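Local atomic coordinates of 2,3-bisphosphoglycerate-independent phosphoglycerate mutase (Pyrococcus horikoshii, PDB entry 2ZKT), a protein that probably catalyses the interconversion of 2-phosphoglycerate and 3-phosphoglycerate in glycolysis, without needing 2,3-bisphosphoglycerate as cofactor. Residues A41-L46 / T372-F378; D61-L65 / Y76-F82; D293-V297 / M400-R406. All blocks are in the same frame, centred on the assembly; numbering follows the deposited sequence.

Contact 1 (A41-L46 / T372-F378); sequences AEIGIL and TDDTKRF. With CA (calcium ion), chain F.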
loop_
_atom_site.group_PDB
_atom_site.type_symbol
_atom_site.label_atom_id
_atom_site.label_comp_id
_atom_site.label_asym_id
_atom_site.label_seq_id
_atom_site.Cartn_x
_atom_site.Cartn_y
_atom_site.Cartn_z
ATOM N N ALA B 41 9.684 0.364 -10.252
ATOM C CA ALA B 41 10.863 -0.292 -9.683
ATOM C C ALA B 41 11.128 -1.563 -10.488
ATOM O O ALA B 41 12.279 -1.975 -10.686
ATOM C CB ALA B 41 10.618 -0.654 -8.212
ATOM N N GLU B 42 10.051 -2.176 -10.965
ATOM C CA GLU B 42 10.180 -3.414 -11.717
ATOM C C GLU B 42 10.890 -3.230 -13.055
ATOM O O GLU B 42 11.757 -4.015 -13.391
ATOM C CB GLU B 42 8.797 -4.056 -11.901
ATOM C CG GLU B 42 8.823 -5.521 -12.344
ATOM C CD GLU B 42 9.135 -5.685 -13.825
ATOM O OE1 GLU B 42 8.404 -5.086 -14.654
ATOM O OE2 GLU B 42 10.101 -6.412 -14.164
ATOM N N ILE B 43 10.546 -2.197 -13.825
ATOM C CA ILE B 43 11.228 -1.993 -15.113
ATOM C C ILE B 43 12.425 -1.040 -14.963
ATOM O O ILE B 43 13.187 -0.814 -15.914
ATOM C CB ILE B 43 10.251 -1.440 -16.214
ATOM C CG1 ILE B 43 9.365 -0.325 -15.642
ATOM C CG2 ILE B 43 9.360 -2.558 -16.730
ATOM C CD1 ILE B 43 10.032 1.009 -15.522
ATOM N N GLY B 44 12.589 -0.492 -13.755
ATOM C CA GLY B 44 13.697 0.422 -13.504
ATOM C C GLY B 44 14.845 -0.168 -12.692
ATOM O O GLY B 44 15.099 -1.384 -12.698
ATOM N N ILE B 45 15.535 0.711 -11.969
ATOM C CA ILE B 45 16.661 0.326 -11.148
ATOM C C ILE B 45 16.487 1.035 -9.811
ATOM O O ILE B 45 15.989 2.166 -9.762
ATOM C CB ILE B 45 17.988 0.743 -11.848
ATOM C CG1 ILE B 45 19.193 0.126 -11.138
ATOM C CG2 ILE B 45 18.116 2.268 -11.904
ATOM C CD1 ILE B 45 20.518 0.380 -11.879
ATOM N N LEU B 46 16.893 0.373 -8.729
ATOM C CA LEU B 46 16.774 0.931 -7.383
ATOM C C LEU B 46 18.117 1.192 -6.688
ATOM O O LEU B 46 19.155 0.618 -7.042
ATOM C CB LEU B 46 15.945 -0.020 -6.507
ATOM C CG LEU B 46 14.448 0.260 -6.257
ATOM C CD1 LEU B 46 13.711 0.519 -7.548
ATOM C CD2 LEU B 46 13.849 -0.941 -5.513
ATOM N N THR B 372 17.711 -1.924 -16.218
ATOM C CA THR B 372 16.868 -2.415 -15.120
ATOM C C THR B 372 17.482 -3.570 -14.322
ATOM O O THR B 372 17.971 -4.536 -14.905
ATOM C CB THR B 372 15.445 -2.820 -15.635
ATOM O OG1 THR B 372 14.655 -3.306 -14.537
ATOM C CG2 THR B 372 15.526 -3.901 -16.684
ATOM N N ASP B 373 17.480 -3.450 -12.987
ATOM C CA ASP B 373 18.021 -4.495 -12.112
ATOM C C ASP B 373 16.874 -5.482 -11.836
ATOM O O ASP B 373 15.802 -5.344 -12.414
ATOM C CB ASP B 373 18.593 -3.880 -10.801
ATOM C CG ASP B 373 17.544 -3.074 -9.979
ATOM O OD1 ASP B 373 16.307 -3.302 -10.138
ATOM O OD2 ASP B 373 17.972 -2.213 -9.159
ATOM N N ASP B 374 17.079 -6.478 -10.976
ATOM C CA ASP B 374 16.004 -7.440 -10.727
ATOM C C ASP B 374 15.100 -7.161 -9.521
ATOM O O ASP B 374 14.513 -8.088 -8.964
ATOM C CB ASP B 374 16.566 -8.871 -10.632
ATOM C CG ASP B 374 17.623 -9.013 -9.567
ATOM O OD1 ASP B 374 17.462 -8.407 -8.480
ATOM O OD2 ASP B 374 18.613 -9.742 -9.811
ATOM N N THR B 375 14.982 -5.891 -9.121
ATOM C CA THR B 375 14.105 -5.537 -8.011
ATOM C C THR B 375 12.665 -5.558 -8.565
ATOM O O THR B 375 12.439 -5.236 -9.745
ATOM C CB THR B 375 14.410 -4.118 -7.458
ATOM O OG1 THR B 375 14.381 -3.167 -8.536
ATOM C CG2 THR B 375 15.774 -4.074 -6.774
ATOM N N LYS B 376 11.704 -5.923 -7.714
ATOM C CA LYS B 376 10.299 -6.022 -8.127
ATOM C C LYS B 376 9.364 -4.966 -7.537
ATOM O O LYS B 376 8.413 -4.551 -8.203
ATOM C CB LYS B 376 9.755 -7.420 -7.786
ATOM C CG LYS B 376 10.469 -8.570 -8.493
ATOM C CD LYS B 376 10.334 -8.456 -10.011
ATOM C CE LYS B 376 11.009 -9.630 -10.727
ATOM N NZ LYS B 376 10.892 -9.535 -12.225
ATOM N N ARG B 377 9.610 -4.543 -6.294
ATOM C CA ARG B 377 8.772 -3.528 -5.648
ATOM C C ARG B 377 9.599 -2.361 -5.126
ATOM O O ARG B 377 10.833 -2.431 -5.076
ATOM C CB ARG B 377 7.980 -4.133 -4.484
ATOM C CG ARG B 377 6.816 -5.014 -4.906
ATOM C CD ARG B 377 6.087 -5.557 -3.684
ATOM N NE ARG B 377 7.015 -6.222 -2.770
ATOM C CZ ARG B 377 7.699 -7.328 -3.068
ATOM N NH1 ARG B 377 7.558 -7.903 -4.263
ATOM N NH2 ARG B 377 8.540 -7.851 -2.174
ATOM N N PHE B 378 8.924 -1.283 -4.727
ATOM C CA PHE B 378 9.633 -0.113 -4.214
ATOM C C PHE B 378 9.575 -0.081 -2.691
ATOM O O PHE B 378 8.520 0.136 -2.104
ATOM C CB PHE B 378 9.044 1.184 -4.799
ATOM C CG PHE B 378 9.852 2.425 -4.471
ATOM C CD1 PHE B 378 11.245 2.440 -4.656
ATOM C CD2 PHE B 378 9.231 3.574 -3.973
ATOM C CE1 PHE B 378 12.008 3.574 -4.351
ATOM C CE2 PHE B 378 9.985 4.724 -3.662
ATOM C CZ PHE B 378 11.382 4.723 -3.851
HETATM CA CA CA F . 13.603 -5.539 -13.513
HETATM O O HOH W 1 14.103 -3.547 -11.490
HETATM O O HOH W 2 12.519 -6.548 -11.781
HETATM O O HOH W 3 12.502 -6.166 -15.258
#
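E42, T372 and D373 hold a calcium ion between the end of helix 35-43 and the loop 372-378. E42 O lies 2.4 Å from the calcium ion and D373 O 2.5 Å. T372 OG1 binds it at 2.7 Å. With chi1 at 179° the T372 hydroxyl points at both the ion and G44 O. Three waters also bind the ion. T372 OG1 donates to G44 O (2.7 Å), so one hydroxyl serves both metal and backbone. The E42 carboxylate stays one shell out, where OE2 accepts from a calcium-bound water (2.6 Å). K376 NZ makes a long salt bridge to that OE2. The D373 carboxylate positions the loop. OD1 takes T375 N from above its plane, an Asx turn, and T375 OG1 on its syn side. OD2 receives L46 N in an almost straight bond (2.8 Å, 176°) and also binds G387 N. An alanine at D373 would keep the carbonyl ligand but would probably leave L46 N without this acceptor and the T375 hydroxyl free to turn. All ligands are oxygens, as suits calcium, and the carboxylates probably offset its charge from the second shell.

Contact 2 (D61-L65 / Y76-F82); sequences DTAHL and YRGRGFF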
loop_
_atom_site.group_PDB
_atom_site.type_symbol
_atom_site.label_atom_id
_atom_site.label_comp_id
_atom_site.label_asym_id
_atom_site.label_seq_id
_atom_site.Cartn_x
_atom_site.Cartn_y
_atom_site.Cartn_z
ATOM N N ASP B 61 16.082 22.023 3.942
ATOM C CA ASP B 61 16.779 22.905 2.997
ATOM C C ASP B 61 18.093 22.312 2.462
ATOM O O ASP B 61 18.315 22.288 1.243
ATOM C CB ASP B 61 17.024 24.287 3.643
ATOM C CG ASP B 61 17.674 24.191 5.021
ATOM O OD1 ASP B 61 17.838 23.058 5.538
ATOM O OD2 ASP B 61 18.014 25.256 5.595
ATOM N N THR B 62 18.952 21.832 3.365
ATOM C CA THR B 62 20.233 21.228 2.977
ATOM C C THR B 62 20.033 19.919 2.168
ATOM O O THR B 62 20.844 19.581 1.295
ATOM C CB THR B 62 21.110 20.908 4.233
ATOM O OG1 THR B 62 20.407 19.995 5.100
ATOM C CG2 THR B 62 21.441 22.199 5.006
ATOM N N ALA B 63 18.950 19.191 2.463
ATOM C CA ALA B 63 18.655 17.941 1.760
ATOM C C ALA B 63 18.294 18.227 0.307
ATOM O O ALA B 63 18.646 17.456 -0.595
ATOM C CB ALA B 63 17.495 17.188 2.448
ATOM N N HIS B 64 17.590 19.340 0.082
ATOM C CA HIS B 64 17.170 19.688 -1.275
ATOM C C HIS B 64 18.311 20.302 -2.107
ATOM O O HIS B 64 18.356 20.180 -3.325
ATOM C CB HIS B 64 15.970 20.646 -1.201
ATOM C CG HIS B 64 14.678 19.865 -1.103
ATOM N ND1 HIS B 64 14.011 19.643 0.060
ATOM C CD2 HIS B 64 13.953 19.258 -2.144
ATOM C CE1 HIS B 64 12.905 18.935 -0.276
ATOM N NE2 HIS B 64 12.847 18.692 -1.592
ATOM N N LEU B 65 19.237 21.026 -1.433
ATOM C CA LEU B 65 20.404 21.493 -2.186
ATOM C C LEU B 65 21.142 20.279 -2.745
ATOM O O LEU B 65 21.680 20.263 -3.847
ATOM C CB LEU B 65 21.362 22.249 -1.244
ATOM C CG LEU B 65 20.998 23.724 -0.990
ATOM C CD1 LEU B 65 21.805 24.311 0.164
ATOM C CD2 LEU B 65 21.265 24.650 -2.180
ATOM N N TYR B 76 25.612 25.464 1.392
ATOM C CA TYR B 76 24.730 25.941 2.451
ATOM C C TYR B 76 25.241 27.136 3.257
ATOM O O TYR B 76 26.316 27.092 3.877
ATOM C CB TYR B 76 24.386 24.804 3.418
ATOM C CG TYR B 76 23.237 25.141 4.346
ATOM C CD1 TYR B 76 21.976 25.464 3.834
ATOM C CD2 TYR B 76 23.393 25.103 5.737
ATOM C CE1 TYR B 76 20.895 25.727 4.680
ATOM C CE2 TYR B 76 22.313 25.368 6.593
ATOM C CZ TYR B 76 21.075 25.671 6.052
ATOM O OH TYR B 76 20.003 25.876 6.882
ATOM N N ARG B 77 24.442 28.201 3.259
ATOM C CA ARG B 77 24.787 29.403 4.001
ATOM C C ARG B 77 23.609 29.830 4.884
ATOM O O ARG B 77 23.352 31.025 5.066
ATOM C CB ARG B 77 25.190 30.531 3.028
ATOM C CG ARG B 77 26.566 30.340 2.350
ATOM C CD ARG B 77 27.700 30.511 3.349
ATOM N NE ARG B 77 29.029 30.480 2.728
ATOM C CZ ARG B 77 29.626 29.382 2.250
ATOM N NH1 ARG B 77 29.021 28.194 2.306
ATOM N NH2 ARG B 77 30.845 29.473 1.718
ATOM N N GLY B 78 22.890 28.842 5.430
ATOM C CA GLY B 78 21.762 29.141 6.302
ATOM C C GLY B 78 20.398 28.901 5.672
ATOM O O GLY B 78 20.293 28.666 4.465
ATOM N N ARG B 79 19.349 28.986 6.497
ATOM C CA ARG B 79 17.966 28.758 6.055
ATOM C C ARG B 79 17.153 30.000 5.651
ATOM O O ARG B 79 16.461 29.998 4.623
ATOM C CB ARG B 79 17.199 28.014 7.159
ATOM C CG ARG B 79 15.707 27.880 6.879
ATOM C CD ARG B 79 14.989 27.012 7.922
ATOM N NE ARG B 79 13.569 26.850 7.584
ATOM C CZ ARG B 79 12.719 26.053 8.235
ATOM N NH1 ARG B 79 13.136 25.331 9.272
ATOM N NH2 ARG B 79 11.445 25.987 7.849
ATOM N N GLY B 80 17.226 31.041 6.485
ATOM C CA GLY B 80 16.478 32.275 6.250
ATOM C C GLY B 80 16.217 32.712 4.812
ATOM O O GLY B 80 15.058 32.919 4.417
ATOM N N PHE B 81 17.288 32.861 4.030
ATOM C CA PHE B 81 17.163 33.299 2.639
ATOM C C PHE B 81 16.193 32.458 1.804
ATOM O O PHE B 81 15.452 32.997 0.969
ATOM C CB PHE B 81 18.541 33.305 1.958
ATOM C CG PHE B 81 18.608 34.167 0.720
ATOM C CD1 PHE B 81 18.171 33.678 -0.512
ATOM C CD2 PHE B 81 19.125 35.469 0.787
ATOM C CE1 PHE B 81 18.244 34.471 -1.665
ATOM C CE2 PHE B 81 19.207 36.275 -0.360
ATOM C CZ PHE B 81 18.765 35.774 -1.588
ATOM N N PHE B 82 16.208 31.136 2.014
ATOM C CA PHE B 82 15.319 30.234 1.271
ATOM C C PHE B 82 13.859 30.495 1.677
ATOM O O PHE B 82 12.956 30.515 0.831
ATOM C CB PHE B 82 15.663 28.757 1.561
ATOM C CG PHE B 82 17.055 28.346 1.137
ATOM C CD1 PHE B 82 17.463 28.472 -0.192
ATOM C CD2 PHE B 82 17.948 27.802 2.067
ATOM C CE1 PHE B 82 18.735 28.064 -0.593
ATOM C CE2 PHE B 82 19.224 27.389 1.677
ATOM C CZ PHE B 82 19.618 27.522 0.342
#
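The Y76 ring stands against one side of helix 60-67, with T62 over its face and D61 and L65 at its edge. T62 CG2 sits 3.3 Å from the centroid of the Y76 ring and only 4° off the ring normal, a CH-pi contact. A chi1 of 59° turns T62 OG1 back to G59 O and leaves CG2 pointing onto the ring. G78 N covers the opposite face, 3.5 Å above the plane. The D61 carboxylate stands almost upright to the ring, the planes 81° apart. Y76 OH donates to D61 OD2, though the modelled length of 2.4 Å is very short and doubtful in detail. In this member of the alkaline phosphatase superfamily, helix 60-67 begins at S60, a zinc ligand, so D61 directly follows a metal-site residue. Across the contact, G80 and R77 bond through their backbones to G227 and T230, so 76-82 joins this helix to the region of strand 222-229. L65 CD1 fills the corner between two rings, 3.9 Å from Y76 CD1 and also 3.9 Å from F82 CZ. F82 turns an edge to Y76 CD1. Its CD2 lies 4.0 Å from D61 CB. R79 passes the carboxylate with its CB 3.3 Å from D61 OD2, then runs on, fully extended, to a salt bridge with E83.

Contact 3 (D293-V297 / M400-R406); sequences DYDFV and MMDLMNR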
loop_
_atom_site.group_PDB
_atom_site.type_symbol
_atom_site.label_atom_id
_atom_site.label_comp_id
_atom_site.label_asym_id
_atom_site.label_seq_id
_atom_site.Cartn_x
_atom_site.Cartn_y
_atom_site.Cartn_z
ATOM N N ASP B 293 6.812 22.126 -21.814
ATOM C CA ASP B 293 7.595 23.333 -22.106
ATOM C C ASP B 293 8.924 23.432 -21.354
ATOM O O ASP B 293 9.665 24.408 -21.506
ATOM C CB ASP B 293 6.761 24.592 -21.814
ATOM C CG ASP B 293 5.544 24.715 -22.722
ATOM O OD1 ASP B 293 5.723 24.737 -23.965
ATOM O OD2 ASP B 293 4.411 24.789 -22.188
ATOM N N TYR B 294 9.224 22.427 -20.538
ATOM C CA TYR B 294 10.467 22.430 -19.773
ATOM C C TYR B 294 11.207 21.116 -20.000
ATOM O O TYR B 294 10.591 20.111 -20.367
ATOM C CB TYR B 294 10.151 22.612 -18.285
ATOM C CG TYR B 294 9.739 24.027 -17.911
ATOM C CD1 TYR B 294 10.702 24.984 -17.573
ATOM C CD2 TYR B 294 8.388 24.404 -17.880
ATOM C CE1 TYR B 294 10.338 26.285 -17.208
ATOM C CE2 TYR B 294 8.011 25.706 -17.520
ATOM C CZ TYR B 294 8.996 26.642 -17.183
ATOM O OH TYR B 294 8.654 27.935 -16.832
ATOM N N ASP B 295 12.521 21.121 -19.794
ATOM C CA ASP B 295 13.308 19.896 -19.988
ATOM C C ASP B 295 13.367 19.072 -18.703
ATOM O O ASP B 295 13.366 17.845 -18.743
ATOM C CB ASP B 295 14.738 20.234 -20.419
ATOM C CG ASP B 295 14.778 21.206 -21.572
ATOM O OD1 ASP B 295 14.277 20.848 -22.667
ATOM O OD2 ASP B 295 15.311 22.331 -21.380
ATOM N N PHE B 296 13.404 19.764 -17.566
ATOM C CA PHE B 296 13.490 19.114 -16.261
ATOM C C PHE B 296 12.378 19.630 -15.351
ATOM O O PHE B 296 12.232 20.850 -15.166
ATOM C CB PHE B 296 14.856 19.421 -15.622
ATOM C CG PHE B 296 15.204 18.519 -14.473
ATOM C CD1 PHE B 296 15.779 17.265 -14.704
ATOM C CD2 PHE B 296 14.935 18.904 -13.158
ATOM C CE1 PHE B 296 16.078 16.409 -13.647
ATOM C CE2 PHE B 296 15.233 18.051 -12.089
ATOM C CZ PHE B 296 15.802 16.807 -12.332
ATOM N N VAL B 297 11.598 18.705 -14.783
ATOM C CA VAL B 297 10.510 19.076 -13.884
ATOM C C VAL B 297 10.685 18.408 -12.520
ATOM O O VAL B 297 10.976 17.207 -12.428
ATOM C CB VAL B 297 9.111 18.687 -14.484
ATOM C CG1 VAL B 297 8.010 18.849 -13.438
ATOM C CG2 VAL B 297 8.800 19.576 -15.695
ATOM N N MET B 400 20.675 11.323 -13.672
ATOM C CA MET B 400 19.463 11.565 -14.459
ATOM C C MET B 400 19.853 12.281 -15.736
ATOM O O MET B 400 19.387 11.929 -16.820
ATOM C CB MET B 400 18.460 12.443 -13.705
ATOM C CG MET B 400 17.645 11.720 -12.685
ATOM S SD MET B 400 16.556 12.847 -11.823
ATOM C CE MET B 400 15.114 12.825 -12.909
ATOM N N MET B 401 20.714 13.289 -15.599
ATOM C CA MET B 401 21.155 14.070 -16.750
ATOM C C MET B 401 21.880 13.197 -17.760
ATOM O O MET B 401 21.747 13.403 -18.968
ATOM C CB MET B 401 22.048 15.239 -16.300
ATOM C CG MET B 401 21.273 16.399 -15.647
ATOM S SD MET B 401 20.128 17.227 -16.795
ATOM C CE MET B 401 19.031 18.111 -15.654
ATOM N N ASP B 402 22.622 12.205 -17.268
ATOM C CA ASP B 402 23.346 11.306 -18.165
ATOM C C ASP B 402 22.370 10.390 -18.916
ATOM O O ASP B 402 22.519 10.124 -20.105
ATOM C CB ASP B 402 24.362 10.480 -17.354
ATOM C CG ASP B 402 25.236 9.633 -18.288
ATOM O OD1 ASP B 402 25.866 10.207 -19.178
ATOM O OD2 ASP B 402 25.310 8.422 -18.098
ATOM N N LEU B 403 21.352 9.880 -18.176
ATOM C CA LEU B 403 20.349 9.049 -18.836
ATOM C C LEU B 403 19.555 9.869 -19.864
ATOM O O LEU B 403 19.013 9.358 -20.839
ATOM C CB LEU B 403 19.377 8.512 -17.783
ATOM C CG LEU B 403 19.976 7.397 -16.906
ATOM C CD1 LEU B 403 19.171 7.191 -15.622
ATOM C CD2 LEU B 403 20.012 6.031 -17.605
ATOM N N MET B 404 19.466 11.194 -19.571
ATOM C CA MET B 404 18.769 12.119 -20.473
ATOM C C MET B 404 19.679 12.574 -21.629
ATOM O O MET B 404 19.292 13.373 -22.471
ATOM C CB MET B 404 18.346 13.360 -19.663
ATOM C CG MET B 404 17.140 13.143 -18.732
ATOM S SD MET B 404 17.135 14.268 -17.313
ATOM C CE MET B 404 16.572 15.777 -18.125
ATOM N N ASN B 405 20.907 12.050 -21.658
ATOM C CA ASN B 405 21.888 12.392 -22.694
ATOM C C ASN B 405 22.214 13.886 -22.703
ATOM O O ASN B 405 22.456 14.475 -23.759
ATOM C CB ASN B 405 21.380 11.958 -24.082
ATOM C CG ASN B 405 21.275 10.446 -24.214
ATOM O OD1 ASN B 405 22.143 9.707 -23.732
ATOM N ND2 ASN B 405 20.219 9.973 -24.874
ATOM N N ARG B 406 22.219 14.493 -21.520
ATOM C CA ARG B 406 22.513 15.912 -21.386
ATOM C C ARG B 406 23.814 16.133 -20.623
ATOM O O ARG B 406 24.103 17.245 -20.179
ATOM C CB ARG B 406 21.353 16.622 -20.671
ATOM C CG ARG B 406 20.067 16.670 -21.505
ATOM C CD ARG B 406 18.900 17.295 -20.727
ATOM N NE ARG B 406 17.653 17.189 -21.488
ATOM C CZ ARG B 406 17.315 17.987 -22.500
ATOM N NH1 ARG B 406 18.124 18.976 -22.872
ATOM N NH2 ARG B 406 16.185 17.763 -23.168
#
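F296 meets three methionines, M400, M401 and M404, and this is the tightly packed part of the contact. F296 begins strand 296-301 of the large mixed sheet. The methionines come from the end of helix 396-403 and the residue just after it. M401 is bent at chi2 (-65°), which brings its methyl to the ring: M401 CE is 3.5 Å from F296 CD1, approaching obliquely. M404 comes in the plane of the ring, at its edge, with CE 3.8 Å from F296 CD1. M400 CE approaches F296 CE1 to the same 3.8 Å, again obliquely. Two of the sulfurs make Met-aromatic contacts at the ring edge. M400 SD is 5.2 Å from the centroid of the F296 ring and M404 SD is 5.4 Å from it. F238 adds a second ring beside F296, and it touches M401 as well. L9 of strand 6-12 touches F296 and M400, and V340 of strand 339-344 touches M404.

The other side is looser and partly exposed. Here D295 crosses R406 at about a right angle. D295 CB lies over one face of the guanidinium, and D295 OD1 is 3.7 Å from R406 NH2. This is a long salt bridge in which the oxygen stands well out of the guanidinium plane, so no N-H points at it. The firmer polar partners lie elsewhere: D295 OD2 accepts from K245 N, and R406 NE donates to R5 O. A Schellman motif at N405 ends the helix and lets the chain turn so that R406 returns towards the strand. The contact therefore relies on apolar and sulfur-aromatic packing, and the charged pair probably adds only a weak, poorly directed attraction.

In the fold
From the N terminus, the chain first passes helix 35-43 and strand 45-50, where the early half of contact 1 lies. Helix 60-67 follows, and contact 2 closes a short loop from it to 76-82. That loop falls wholly within the long one that contact 1 completes, tying loop 372-378 to the start of strand 45-50. Contact 3 opens later, at 293-297, and closes at 400-406, packing helix 396-403 against strand 296-301. It thus crosses contact 1 but follows contact 2 in series. Contacts 1 and 3 both reach the large mixed sheet, with centres about 21 Å apart. Contact 2 lies nearer the centre of the folded chain, beside the link to the four-stranded sheet.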